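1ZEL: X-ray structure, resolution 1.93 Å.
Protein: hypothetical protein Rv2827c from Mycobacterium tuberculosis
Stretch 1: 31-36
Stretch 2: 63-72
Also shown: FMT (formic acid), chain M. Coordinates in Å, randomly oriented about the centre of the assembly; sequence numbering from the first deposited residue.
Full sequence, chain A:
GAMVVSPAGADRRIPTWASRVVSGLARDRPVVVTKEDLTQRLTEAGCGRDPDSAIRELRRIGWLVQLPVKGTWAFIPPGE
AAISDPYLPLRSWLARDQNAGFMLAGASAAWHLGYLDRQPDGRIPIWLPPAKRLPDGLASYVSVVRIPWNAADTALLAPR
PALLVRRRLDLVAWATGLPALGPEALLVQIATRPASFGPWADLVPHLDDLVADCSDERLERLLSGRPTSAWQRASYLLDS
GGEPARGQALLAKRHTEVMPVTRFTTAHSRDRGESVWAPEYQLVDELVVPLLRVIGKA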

ATOM      1  N   VAL A  31      13.801  -9.574   9.644  1.00 20.78           N
ATOM      2  CA  VAL A  31      12.586  -8.748   9.573  1.00 21.77           C
ATOM      3  C   VAL A  31      11.404  -9.533  10.125  1.00 21.79           C
ATOM      4  O   VAL A  31      10.625  -9.016  10.910  1.00 22.26           O
ATOM      5  CB  VAL A  31      12.209  -8.346   8.148  1.00 21.76           C
ATOM      6  CG1 VAL A  31      11.064  -7.312   8.202  1.00 21.71           C
ATOM      7  CG2 VAL A  31      13.410  -7.743   7.415  1.00 26.64           C
ATOM      8  N   VAL A  32      11.305 -10.792   9.702  1.00 21.00           N
ATOM      9  CA  VAL A  32      10.240 -11.694  10.099  1.00 20.53           C
ATOM     10  C   VAL A  32      10.923 -13.011  10.464  1.00 20.53           C
ATOM     11  O   VAL A  32      11.890 -13.397   9.809  1.00 19.06           O
ATOM     12  CB  VAL A  32       9.308 -11.959   8.904  1.00 20.33           C
ATOM     13  CG1 VAL A  32       8.388 -13.113   9.187  1.00 20.34           C
ATOM     14  CG2 VAL A  32       8.521 -10.702   8.523  1.00 20.53           C
ATOM     15  N   VAL A  33      10.417 -13.674  11.506  1.00 19.65           N
ATOM     16  CA  VAL A  33      10.894 -14.993  11.901  1.00 20.37           C
ATOM     17  C   VAL A  33       9.915 -16.051  11.413  1.00 19.52           C
ATOM     18  O   VAL A  33       8.775 -16.065  11.856  1.00 19.11           O
ATOM     19  CB  VAL A  33      10.986 -15.100  13.468  1.00 20.84           C
ATOM     20  CG1 VAL A  33      11.485 -16.478  13.880  1.00 18.16           C
ATOM     21  CG2 VAL A  33      11.942 -14.031  14.023  1.00 20.86           C
ATOM     22  N   THR A  34      10.356 -16.957  10.547  1.00 19.57           N
ATOM     23  CA  THR A  34       9.503 -18.067  10.135  1.00 20.23           C
ATOM     24  C   THR A  34       9.623 -19.210  11.138  1.00 20.44           C
ATOM     25  O   THR A  34      10.604 -19.292  11.887  1.00 20.86           O
ATOM     26  CB  THR A  34       9.836 -18.573   8.713  1.00 20.79           C
ATOM     27  OG1 THR A  34      11.125 -19.189   8.710  1.00 22.22           O
ATOM     28  CG2 THR A  34       9.869 -17.421   7.729  1.00 19.32           C
ATOM     29  N   LYS A  35       8.645 -20.112  11.138  1.00 20.37           N
ATOM     30  CA  LYS A  35       8.713 -21.281  11.989  1.00 21.25           C
ATOM     31  C   LYS A  35       9.970 -22.122  11.706  1.00 20.32           C
ATOM     32  O   LYS A  35      10.580 -22.666  12.632  1.00 19.52           O
ATOM     33  CB  LYS A  35       7.459 -22.151  11.843  1.00 21.46           C
ATOM     34  CG  LYS A  35       7.513 -23.342  12.788  1.00 24.29           C
ATOM     35  CD  LYS A  35       6.206 -24.058  12.867  1.00 30.60           C
ATOM     36  CE  LYS A  35       6.338 -25.289  13.725  1.00 34.91           C
ATOM     37  NZ  LYS A  35       5.046 -26.006  13.652  1.00 36.35           N
ATOM     38  N   GLU A  36      10.370 -22.174  10.430  1.00 20.69           N
ATOM     39  CA  GLU A  36      11.531 -22.942  10.006  1.00 20.77           C
ATOM     40  C   GLU A  36      12.814 -22.322  10.523  1.00 21.37           C
ATOM     41  O   GLU A  36      13.750 -23.038  10.879  1.00 22.11           O
ATOM     42  CB  GLU A  36      11.589 -23.012   8.480  1.00 20.90           C
ATOM     43  CG  GLU A  36      10.440 -23.798   7.817  1.00 24.27           C
ATOM     44  CD  GLU A  36       9.174 -22.957   7.529  1.00 25.35           C
ATOM     45  OE1 GLU A  36       9.019 -21.841   8.062  1.00 24.52           O
ATOM     46  OE2 GLU A  36       8.319 -23.427   6.756  1.00 24.54           O
ATOM     47  N   TRP A  63       8.823 -12.410  23.488  1.00 20.78           N
ATOM     48  CA  TRP A  63       9.911 -12.257  22.520  1.00 20.61           C
ATOM     49  C   TRP A  63       9.445 -12.389  21.077  1.00 20.97           C
ATOM     50  O   TRP A  63      10.016 -11.774  20.196  1.00 20.43           O
ATOM     51  CB  TRP A  63      11.035 -13.275  22.810  1.00 19.76           C
ATOM     52  CG  TRP A  63      11.852 -12.917  24.044  1.00 19.62           C
ATOM     53  CD1 TRP A  63      11.818 -13.536  25.281  1.00 15.99           C
ATOM     54  CD2 TRP A  63      12.791 -11.844  24.149  1.00 16.51           C
ATOM     55  NE1 TRP A  63      12.711 -12.907  26.142  1.00 15.87           N
ATOM     56  CE2 TRP A  63      13.310 -11.862  25.465  1.00 17.14           C
ATOM     57  CE3 TRP A  63      13.236 -10.846  23.248  1.00 17.47           C
ATOM     58  CZ2 TRP A  63      14.258 -10.925  25.910  1.00 19.56           C
ATOM     59  CZ3 TRP A  63      14.179  -9.911  23.683  1.00 19.67           C
ATOM     60  CH2 TRP A  63      14.677  -9.949  25.021  1.00 15.04           C
ATOM     61  N   LEU A  64       8.446 -13.246  20.839  1.00 20.10           N
ATOM     62  CA  LEU A  64       7.861 -13.445  19.518  1.00 19.78           C
ATOM     63  C   LEU A  64       6.400 -13.011  19.570  1.00 21.17           C
ATOM     64  O   LEU A  64       5.682 -13.345  20.523  1.00 20.43           O
ATOM     65  CB  LEU A  64       7.930 -14.956  19.132  1.00 19.73           C
ATOM     66  CG  LEU A  64       9.324 -15.551  18.927  1.00 18.98           C
ATOM     67  CD1 LEU A  64       9.203 -17.031  18.508  1.00 18.57           C
ATOM     68  CD2 LEU A  64      10.177 -14.746  17.890  1.00 16.21           C
ATOM     69  N   VAL A  65       5.957 -12.272  18.555  1.00 20.60           N
ATOM     70  CA  VAL A  65       4.551 -11.877  18.442  1.00 21.04           C
ATOM     71  C   VAL A  65       4.044 -12.427  17.118  1.00 21.35           C
ATOM     72  O   VAL A  65       4.669 -12.197  16.052  1.00 20.49           O
ATOM     73  CB  VAL A  65       4.378 -10.357  18.498  1.00 20.78           C
ATOM     74  CG1 VAL A  65       2.934  -9.945  18.144  1.00 20.97           C
ATOM     75  CG2 VAL A  65       4.744  -9.833  19.902  1.00 19.00           C
ATOM     76  N   GLN A  66       2.956 -13.184  17.193  1.00 20.70           N
ATOM     77  CA  GLN A  66       2.415 -13.847  16.013  1.00 21.17           C
ATOM     78  C   GLN A  66       2.012 -12.827  14.952  1.00 20.98           C
ATOM     79  O   GLN A  66       1.334 -11.826  15.250  1.00 19.25           O
ATOM     80  CB  GLN A  66       1.235 -14.755  16.374  1.00 21.90           C
ATOM     81  CG  GLN A  66       0.889 -15.730  15.276  1.00 23.83           C
ATOM     82  CD  GLN A  66      -0.132 -16.754  15.720  1.00 32.81           C
ATOM     83  OE1 GLN A  66      -0.092 -17.241  16.849  1.00 33.01           O
ATOM     84  NE2 GLN A  66      -1.049 -17.099  14.823  1.00 36.07           N
ATOM     85  N   LEU A  67       2.433 -13.083  13.710  1.00 19.31           N
ATOM     86  CA  LEU A  67       1.999 -12.260  12.588  1.00 18.66           C
ATOM     87  C   LEU A  67       0.843 -12.917  11.818  1.00 18.90           C
ATOM     88  O   LEU A  67       0.574 -14.101  12.014  1.00 17.93           O
ATOM     89  CB  LEU A  67       3.190 -11.941  11.670  1.00 17.85           C
ATOM     90  CG  LEU A  67       4.234 -10.987  12.258  1.00 19.85           C
ATOM     91  CD1 LEU A  67       5.459 -10.925  11.294  1.00 14.65           C
ATOM     92  CD2 LEU A  67       3.665  -9.552  12.589  1.00 20.45           C
ATOM     93  N   PRO A  68       0.121 -12.128  10.987  1.00 18.88           N
ATOM     94  CA  PRO A  68      -1.116 -12.601  10.324  1.00 19.62           C
ATOM     95  C   PRO A  68      -0.953 -13.793   9.410  1.00 19.88           C
ATOM     96  O   PRO A  68      -1.898 -14.563   9.243  1.00 21.14           O
ATOM     97  CB  PRO A  68      -1.563 -11.374   9.506  1.00 19.44           C
ATOM     98  CG  PRO A  68      -0.982 -10.200  10.259  1.00 17.88           C
ATOM     99  CD  PRO A  68       0.360 -10.690  10.732  1.00 18.97           C
ATOM    100  N   VAL A  69       0.229 -13.967   8.825  1.00 19.67           N
ATOM    101  CA  VAL A  69       0.427 -15.106   7.944  1.00 19.17           C
ATOM    102  C   VAL A  69       0.905 -16.332   8.738  1.00 19.03           C
ATOM    103  O   VAL A  69       1.751 -16.227   9.615  1.00 19.45           O
ATOM    104  CB  VAL A  69       1.308 -14.746   6.709  1.00 20.10           C
ATOM    105  CG1 VAL A  69       1.512 -15.956   5.845  1.00 19.50           C
ATOM    106  CG2 VAL A  69       0.577 -13.672   5.869  1.00 16.22           C
ATOM    107  N   LYS A  70       0.328 -17.489   8.455  1.00 18.78           N
ATOM    108  CA  LYS A  70       0.668 -18.693   9.212  1.00 19.75           C
ATOM    109  C   LYS A  70       2.160 -18.993   9.145  1.00 19.61           C
ATOM    110  O   LYS A  70       2.761 -18.999   8.065  1.00 20.22           O
ATOM    111  CB  LYS A  70      -0.128 -19.897   8.702  1.00 19.98           C
ATOM    112  N   GLY A  71       2.756 -19.254  10.299  1.00 20.10           N
ATOM    113  CA  GLY A  71       4.141 -19.698  10.342  1.00 19.13           C
ATOM    114  C   GLY A  71       5.135 -18.552  10.370  1.00 19.21           C
ATOM    115  O   GLY A  71       6.301 -18.742  10.027  1.00 19.11           O
ATOM    116  N   THR A  72       4.666 -17.363  10.766  1.00 18.72           N
ATOM    117  CA  THR A  72       5.511 -16.171  10.875  1.00 17.71           C
ATOM    118  C   THR A  72       5.287 -15.450  12.211  1.00 18.50           C
ATOM    119  O   THR A  72       4.167 -15.448  12.761  1.00 18.13           O
ATOM    120  CB  THR A  72       5.254 -15.169   9.729  1.00 17.38           C
ATOM    121  OG1 THR A  72       3.920 -14.666   9.820  1.00 16.60           O
ATOM    122  CG2 THR A  72       5.441 -15.840   8.381  1.00 16.26           C
TER
HETATM  123  C   FMT M 716      -2.916 -17.429   6.020  1.00 45.80           C
HETATM  124  O1  FMT M 716      -1.778 -17.467   6.492  1.00 44.47           O
HETATM  125  O2  FMT M 716      -3.778 -16.597   6.323  1.00 46.48           O

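A short antiparallel pairing can be held by very few polar contacts when the side chains of the paired residues adopt rotamers that serve the local backbone. The meeting of residues 31–36 with residues 63–72 in Rv2827c is a compact example, burying 278 Å² over both sides.

At its centre T34 faces T72 as a non-hydrogen-bonded antiparallel pair, their CA atoms 4.5 Å apart. Such a pair brings CA hydrogens close to carbonyls on the facing strand, and two contacts of this kind occur here: T72 CA lies 3.4 Å from V33 O, and T34 CA lies 3.3 Å from G71 O. The same G71 O accepts the one hydrogen bond between the stretches, from K35 N at 2.9 Å with an angle of 146° at the hydrogen. One carbonyl thus engages both the last strand residue and the first helical residue of its partner.

The two paired threonines point their side chains to the same face of the sheet and share the p rotamer (chi1 68° for T34, 65° for T72), yet each hydroxyl works within its own neighbourhood. T34 occupies the N-cap position, and its side chain caps a backbone nitrogen just beyond the stretch. T72 OG1 instead donates to V69 O at 2.7 Å, bracing the type II turn from V69 to T72; the backbone bond from T72 N to the same V69 O is weak, at 3.3 Å. In both cases the p rotamer lets the hydroxyl reach the nearby main chain, backward to V69 O from T72 and forward into the helix from T34.

G71 fits this turn for a backbone reason. At phi/psi of 87/20°, a CB would be jammed against the carbonyl oxygen of K70.

Apolar side chains complete the contact. V32, in the t rotamer, points toward the other stretch: its CG1 approaches T72 CB to 3.8 Å, while its CG2 lies 4.1 Å from L67 CD1. V32 CG1 touches both, lying 4.2 Å from L67 CD1 as well, while V32 CG2 stays 5.7 Å from T72 CB. V33, also t, points sideways, but its CG2 still comes within 4.3 Å of L64 CD2. L64 and L67 both adopt the mt conformation; L67 starts toward the partner, whereas L64 starts sideways and brings its end nearer.

K35 illustrates the opposite behaviour. All four of its chi angles are t, and the extended chain leads away from the interface to a hydrogen bond elsewhere in the structure, while K35 N makes the polar link with G71 O.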